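Local coordinates for protein putative cytochrome P450 120 (Synechocystis sp., PDB 2VE3) that binds heme and retinoic acid and probably works as a cytochrome P450 monooxygenase, using molecular oxygen to oxidise its substrate, at residues P90-L93 / A94-M97; E206-K209 / I210-R214; A231-D234 / N235-L239. All coordinates share one frame; numbering follows the deposited sequence.

Interaction 1 of 3, residues P90-L93 / A94-M97; sequences PNAL and ATQM. With HEM (protoporphyrin IX containing Fe), chain C.
Pro90 O lies 3.5 Å from Thr95 OG1, as the chain leaves helix 82-88. Asn91 next reaches Gln96 through a water, which donates to Asn91 OD1 at 2.8 Å and accepts from Gln96 NE2. At Ala92 the chain tightens into a short 3-10 turn, marked by i to i+3 bonds from Thr95 N to Ala92 O at 2.9 Å and from Gln96 N to Leu93 O at 3.0 Å. The Thr95 hydroxyl sits between its own backbone N and carbonyl carbon (chi1 59°), where it accepts a weak bond from Ala92 N while also being hydrogen-bonded to Gly89 O. The Gln96 side chain crosses that of Leu93 at about a right angle, its OE1 3.8 Å from Leu93 CD1. The other branch, Leu93 CD2, rests 3.8 Å from HEM CBD and as near the carboxylate carbon CGD, a methyl packed against the propionate arm. Ala94, with only a methyl, lets the backbone pass close to both that propionate (Ala94 CA to HEM O2D 3.8 Å) and retinoic acid. The chemistry implies a divided turn: the buried Gln96 amide and Leu93 N pair with Glu243 and Gln247 of helix 241-272, while Leu93 and Ala94 border the bound ligands.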
# COMPACT_ATOMS: atom_id res chain seq x y z
N PRO A 90 17.28 -5.92 7.18
CA PRO A 90 17.20 -7.38 7.21
C PRO A 90 16.19 -7.92 8.24
O PRO A 90 15.82 -9.09 8.17
CB PRO A 90 18.63 -7.80 7.57
CG PRO A 90 19.17 -6.68 8.38
CD PRO A 90 18.54 -5.42 7.77
N ASN A 91 15.75 -7.08 9.15
CA ASN A 91 14.89 -7.50 10.26
C ASN A 91 13.44 -7.03 10.16
O ASN A 91 12.76 -6.86 11.18
CB ASN A 91 15.54 -7.06 11.57
CG ASN A 91 16.88 -7.74 11.79
OD1 ASN A 91 16.97 -8.97 11.75
ND2 ASN A 91 17.92 -6.95 12.02
N ALA A 92 12.97 -6.84 8.93
CA ALA A 92 11.59 -6.43 8.66
C ALA A 92 10.80 -7.62 8.09
O ALA A 92 11.37 -8.50 7.44
CB ALA A 92 11.57 -5.27 7.69
N LEU A 93 9.50 -7.66 8.33
CA LEU A 93 8.66 -8.75 7.81
C LEU A 93 8.78 -8.89 6.30
O LEU A 93 8.95 -9.99 5.77
CB LEU A 93 7.20 -8.56 8.20
CG LEU A 93 6.24 -9.72 7.90
CD1 LEU A 93 6.47 -10.90 8.83
CD2 LEU A 93 4.79 -9.23 7.97
N ALA A 94 8.75 -7.76 5.61
CA ALA A 94 8.93 -7.74 4.17
C ALA A 94 10.23 -8.42 3.70
O ALA A 94 10.32 -8.85 2.57
CB ALA A 94 8.85 -6.31 3.66
N THR A 95 11.23 -8.53 4.58
CA THR A 95 12.55 -9.11 4.21
C THR A 95 12.85 -10.42 4.97
O THR A 95 13.94 -11.00 4.86
CB THR A 95 13.70 -8.07 4.42
OG1 THR A 95 13.72 -7.65 5.79
CG2 THR A 95 13.48 -6.82 3.54
N GLN A 96 11.87 -10.87 5.74
CA GLN A 96 11.97 -12.14 6.47
C GLN A 96 11.45 -13.32 5.66
O GLN A 96 10.56 -13.16 4.81
CB GLN A 96 11.24 -12.03 7.82
CG GLN A 96 12.07 -11.20 8.79
CD GLN A 96 11.33 -10.77 10.02
OE1 GLN A 96 10.12 -10.48 9.98
NE2 GLN A 96 12.06 -10.69 11.13
N MET A 97 12.04 -14.49 5.91
CA MET A 97 11.70 -15.73 5.22
C MET A 97 11.34 -16.82 6.19
O MET A 97 11.73 -16.80 7.36
CB MET A 97 12.88 -16.24 4.38
CG MET A 97 13.39 -15.32 3.28
SD MET A 97 12.11 -14.67 2.19
CE MET A 97 11.22 -16.15 1.69
CHA HEM C . 1.93 -6.71 2.22
CHB HEM C . -0.99 -3.83 -0.38
CHC HEM C . -1.86 -1.12 3.56
CHD HEM C . 1.46 -3.62 6.01
C1A HEM C . 1.21 -6.20 1.15
C2A HEM C . 1.14 -6.72 -0.20
C3A HEM C . 0.31 -5.92 -0.91
C4A HEM C . -0.14 -4.87 -0.03
CMA HEM C . -0.09 -6.04 -2.39
CAA HEM C . 1.85 -7.99 -0.70
CBA HEM C . 3.21 -7.71 -1.32
CGA HEM C . 3.86 -9.05 -1.61
O1A HEM C . 3.30 -9.81 -2.45
O2A HEM C . 4.94 -9.35 -1.01
C1B HEM C . -1.52 -2.88 0.47
C2B HEM C . -2.55 -1.90 0.15
C3B HEM C . -2.80 -1.16 1.24
C4B HEM C . -1.92 -1.63 2.28
CMB HEM C . -3.23 -1.79 -1.23
CAB HEM C . -3.79 0.04 1.43
CBB HEM C . -4.99 0.10 0.84
C1C HEM C . -1.08 -1.58 4.60
C2C HEM C . -1.10 -1.09 5.97
C3C HEM C . -0.18 -1.78 6.65
C4C HEM C . 0.46 -2.72 5.72
CMC HEM C . -2.05 0.00 6.52
CAC HEM C . 0.15 -1.66 8.17
CBC HEM C . 0.82 -0.63 8.70
C1D HEM C . 1.95 -4.62 5.20
C2D HEM C . 3.08 -5.44 5.53
C3D HEM C . 3.24 -6.41 4.35
C4D HEM C . 2.17 -6.08 3.43
CMD HEM C . 3.95 -5.36 6.81
CAD HEM C . 4.31 -7.52 4.17
CBD HEM C . 3.63 -8.86 4.40
CGD HEM C . 4.63 -9.99 4.27
O1D HEM C . 4.27 -11.12 4.68
O2D HEM C . 5.77 -9.78 3.77
NA HEM C . 0.42 -5.08 1.22
NB HEM C . -1.14 -2.67 1.78
NC HEM C . -0.12 -2.56 4.48
ND HEM C . 1.43 -5.03 3.97
FE HEM C . -0.10 -3.97 2.96
O HOH W 1 15.17 -11.09 11.18

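Interaction 2 of 3, residues E206-K209 / I210-R214; sequences ELEK and IIKAR
Four successive backbone bonds tie residues 206-209 to 210-213 in regular alpha-helical i to i+4 order, from Ile210 N to Glu206 O at 2.8 Å through to Ala213 N to Lys209 O at 3.1 Å. On this frame, Glu208 and Lys212 stand one turn apart, side by side and pointing the same way. Glu208 has CG opposite its own backbone N (chi1 175°) and a chain extended beyond it, while Lys212 bends at chi2 and again near its end (chi4 50°), bringing NZ to 3.6 Å from Glu208 OE2. This is a salt bridge, though a long one. The other carboxylate oxygen, Glu208 OE1, pairs with Lys245, so the glutamate probably shares its charge between two lysines; its length and two oxygens suit it to that double role. The aliphatic part of Lys212 is used as well, CG lying 3.2 Å from Glu208 O.

Elsewhere the side chains are mostly apolar. Leu207 CD2 meets Ile210 CD1 at 4.3 Å, end to end and rather loosely. Ile211 CG1 lies against the preceding turn, 3.3 Å from Leu207 O. Beta-branching suits both isoleucines: CG1 runs back along that turn and CG2 stands anti to the backbone N, making a compact apolar face.

Among its neighbours, helix 192-215, the G helix of the P450 fold, uses Ile210 and Ile211 against Leu225 of helix 224-230, and Leu207 and Ile211 against Ile248 of helix 241-272. Lys245 belongs to that same long helix, so the charged pair borders the apolar seam, and Arg214 adds a salt bridge to Asp223 just before helix 224-230.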
# COMPACT_ATOMS: atom_id res chain seq x y z
N GLU A 206 16.05 7.84 16.17
CA GLU A 206 14.87 8.36 16.88
C GLU A 206 13.97 7.27 17.43
O GLU A 206 13.48 7.39 18.55
CB GLU A 206 14.04 9.27 15.96
CG GLU A 206 14.68 10.60 15.71
CD GLU A 206 14.99 11.33 17.00
OE1 GLU A 206 14.02 11.78 17.66
OE2 GLU A 206 16.19 11.43 17.35
N LEU A 207 13.71 6.25 16.62
CA LEU A 207 12.82 5.16 17.03
C LEU A 207 13.45 4.38 18.19
O LEU A 207 12.74 3.94 19.08
CB LEU A 207 12.46 4.23 15.86
CG LEU A 207 12.02 4.75 14.48
CD1 LEU A 207 11.70 3.57 13.57
CD2 LEU A 207 10.86 5.76 14.52
N GLU A 208 14.78 4.24 18.17
CA GLU A 208 15.53 3.69 19.31
C GLU A 208 15.24 4.50 20.58
O GLU A 208 14.95 3.91 21.61
CB GLU A 208 17.04 3.62 19.02
CG GLU A 208 17.88 3.16 20.23
CD GLU A 208 19.24 2.55 19.86
OE1 GLU A 208 19.42 2.09 18.70
OE2 GLU A 208 20.12 2.49 20.76
N LYS A 209 15.29 5.83 20.47
CA LYS A 209 14.96 6.72 21.59
C LYS A 209 13.52 6.52 22.05
O LYS A 209 13.27 6.36 23.25
CB LYS A 209 15.19 8.19 21.23
CG LYS A 209 16.65 8.63 21.16
CD LYS A 209 17.13 9.20 22.49
CE LYS A 209 18.64 9.46 22.49
NZ LYS A 209 19.24 9.49 23.87
N ILE A 210 12.59 6.52 21.09
CA ILE A 210 11.17 6.33 21.37
C ILE A 210 10.92 4.99 22.07
O ILE A 210 10.11 4.93 22.99
CB ILE A 210 10.32 6.40 20.07
CG1 ILE A 210 10.23 7.84 19.56
CG2 ILE A 210 8.91 5.87 20.31
CD1 ILE A 210 9.87 7.94 18.11
N ILE A 211 11.61 3.94 21.63
CA ILE A 211 11.48 2.59 22.23
C ILE A 211 12.01 2.52 23.68
O ILE A 211 11.35 1.95 24.56
CB ILE A 211 12.12 1.48 21.34
CG1 ILE A 211 11.26 1.22 20.10
CG2 ILE A 211 12.32 0.17 22.10
CD1 ILE A 211 11.99 0.52 18.96
N LYS A 212 13.20 3.08 23.92
CA LYS A 212 13.79 3.15 25.27
C LYS A 212 12.94 3.94 26.27
O LYS A 212 12.96 3.67 27.47
CB LYS A 212 15.21 3.73 25.22
CG LYS A 212 16.21 2.90 24.40
CD LYS A 212 16.73 1.69 25.19
CE LYS A 212 17.91 1.03 24.49
NZ LYS A 212 18.94 2.05 24.12
N ALA A 213 12.20 4.92 25.77
CA ALA A 213 11.25 5.65 26.60
C ALA A 213 10.08 4.76 27.03
O ALA A 213 9.72 4.73 28.21
CB ALA A 213 10.76 6.89 25.86
N ARG A 214 9.51 4.03 26.07
CA ARG A 214 8.34 3.18 26.30
C ARG A 214 8.63 1.99 27.23
O ARG A 214 7.73 1.51 27.93
CB ARG A 214 7.75 2.71 24.96
CG ARG A 214 6.68 1.61 25.04
CD ARG A 214 5.34 2.14 25.52
NE ARG A 214 4.73 2.97 24.49
CZ ARG A 214 3.63 2.66 23.80
NH1 ARG A 214 2.98 1.53 24.03
NH2 ARG A 214 3.18 3.51 22.88

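Interaction 3 of 3, residues A231-D234 / N235-L239; sequences ARDD and NNQPL
Asp233 and Gln237 hold the two limbs of this turn together, and the aspartate is the centre of the contact. Its backbone N gives a nearly straight bond to Gln237 O at 2.8 Å, and its backbone O accepts Asn236 N at 2.9 Å, the closing bond of a type I turn. The carboxylate adds a second layer. With CG held between the backbone N and the carbonyl carbon (chi1 69°), Asp233 OD1 reaches the backbone N of Gln237 at 2.8 Å, met from above the carboxylate plane, and more weakly Asn235 N at 2.9 Å. The short acid side chain is just long enough for this task. An alanine here would remove the carboxylate, probably leaving the backbone N of Gln237 and of Asn235 without their acceptor and the turn freer to flex.

Arg232, next to Asp233 on the same limb, reaches across to the other. Its CD is 3.6 Å from Asn236 O, Pro238 CB covers one face of the guanidinium, and NH1 folds back to Ala231 O at 2.8 Å. The long aliphatic stem thus packs on the loop while the charged end is gripped by a carbonyl. Asn235 occupies the bend, where its CB comes 3.6 Å from Asp233 OD1, and its backbone O accepts Gln237 NE2.

A water joins Ala231 O to Leu239 N at the base, where Leu239 and Asp233 touch Arg104 of helix 98-109. Asn236 has positive phi (60°), a conformation asparagine tolerates better than most residues. Together with the paired bonds of Asp233, this matches a 3:5 type I turn with a G1 bulge and a weak Asx turn, here in a surface loop without regular strands between helices 224-230 and 241-272.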
# COMPACT_ATOMS: atom_id res chain seq x y z
N ALA A 231 5.67 -8.89 22.58
CA ALA A 231 5.80 -10.11 21.76
C ALA A 231 6.93 -11.06 22.18
O ALA A 231 8.02 -10.61 22.53
CB ALA A 231 5.98 -9.73 20.31
N ARG A 232 6.65 -12.37 22.10
CA ARG A 232 7.64 -13.44 22.35
C ARG A 232 7.66 -14.48 21.21
O ARG A 232 6.60 -14.91 20.76
CB ARG A 232 7.36 -14.17 23.68
CG ARG A 232 7.47 -13.33 24.95
CD ARG A 232 8.88 -12.77 25.11
NE ARG A 232 9.03 -11.90 26.27
CZ ARG A 232 8.68 -10.62 26.31
NH1 ARG A 232 8.12 -10.03 25.26
NH2 ARG A 232 8.88 -9.92 27.42
N ASP A 233 8.85 -14.90 20.77
CA ASP A 233 8.95 -15.96 19.75
C ASP A 233 8.58 -17.34 20.31
O ASP A 233 8.20 -17.46 21.49
CB ASP A 233 10.31 -15.96 18.99
CG ASP A 233 11.51 -16.37 19.85
OD1 ASP A 233 11.32 -16.91 20.96
OD2 ASP A 233 12.67 -16.17 19.40
N ASP A 234 8.66 -18.37 19.48
CA ASP A 234 8.28 -19.72 19.92
C ASP A 234 9.19 -20.25 21.03
O ASP A 234 8.81 -21.17 21.74
CB ASP A 234 8.23 -20.70 18.75
CG ASP A 234 7.11 -20.40 17.79
OD1 ASP A 234 6.04 -19.90 18.22
OD2 ASP A 234 7.31 -20.69 16.58
N ASN A 235 10.38 -19.66 21.16
CA ASN A 235 11.34 -20.02 22.22
C ASN A 235 11.31 -19.00 23.36
O ASN A 235 12.28 -18.87 24.12
CB ASN A 235 12.76 -20.15 21.65
CG ASN A 235 13.01 -21.49 20.95
OD1 ASN A 235 12.27 -22.46 21.10
ND2 ASN A 235 14.08 -21.54 20.18
N ASN A 236 10.19 -18.29 23.47
CA ASN A 236 9.90 -17.34 24.54
C ASN A 236 10.88 -16.18 24.63
O ASN A 236 11.01 -15.56 25.69
CB ASN A 236 9.73 -18.06 25.90
CG ASN A 236 9.30 -17.11 27.01
OD1 ASN A 236 8.36 -16.33 26.86
ND2 ASN A 236 9.99 -17.16 28.14
N GLN A 237 11.55 -15.88 23.51
CA GLN A 237 12.50 -14.77 23.44
C GLN A 237 11.86 -13.48 22.89
O GLN A 237 11.06 -13.54 21.94
CB GLN A 237 13.69 -15.15 22.57
CG GLN A 237 14.52 -16.32 23.08
CD GLN A 237 14.96 -16.14 24.53
OE1 GLN A 237 15.53 -15.13 24.90
NE2 GLN A 237 14.65 -17.14 25.35
N PRO A 238 12.22 -12.31 23.47
CA PRO A 238 11.73 -11.03 22.93
C PRO A 238 12.34 -10.71 21.56
O PRO A 238 13.34 -11.32 21.17
CB PRO A 238 12.20 -10.02 23.97
CG PRO A 238 13.36 -10.66 24.64
CD PRO A 238 13.07 -12.13 24.66
N LEU A 239 11.72 -9.77 20.84
CA LEU A 239 12.31 -9.25 19.62
C LEU A 239 13.47 -8.35 20.01
O LEU A 239 13.35 -7.54 20.93
CB LEU A 239 11.31 -8.43 18.82
CG LEU A 239 9.98 -9.02 18.36
CD1 LEU A 239 9.35 -8.03 17.36
CD2 LEU A 239 10.14 -10.40 17.74
O HOH W 2 9.41 -8.42 21.59

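Overall arrangement
All three contacts are local, but they differ in depth and in chemistry. Interaction 1 is the most buried and the only one that touches heme and retinoic acid; interaction 2 is partly buried along one helix flank, and interaction 3 is a solvent-facing turn. Helix 241-272 connects them: interactions 1 and 2 pack on it, and interaction 3 lies in the loop leading into it. Helix 98-109 is touched by both interactions 1 and 3, whose centres are about 16 Å apart. In interaction 1 the buried Gln96 side chain is paired with Glu243 and Gln247, in interaction 2 a charged pair edges an apolar seam, and in interaction 3 a carboxylate serves backbone amides.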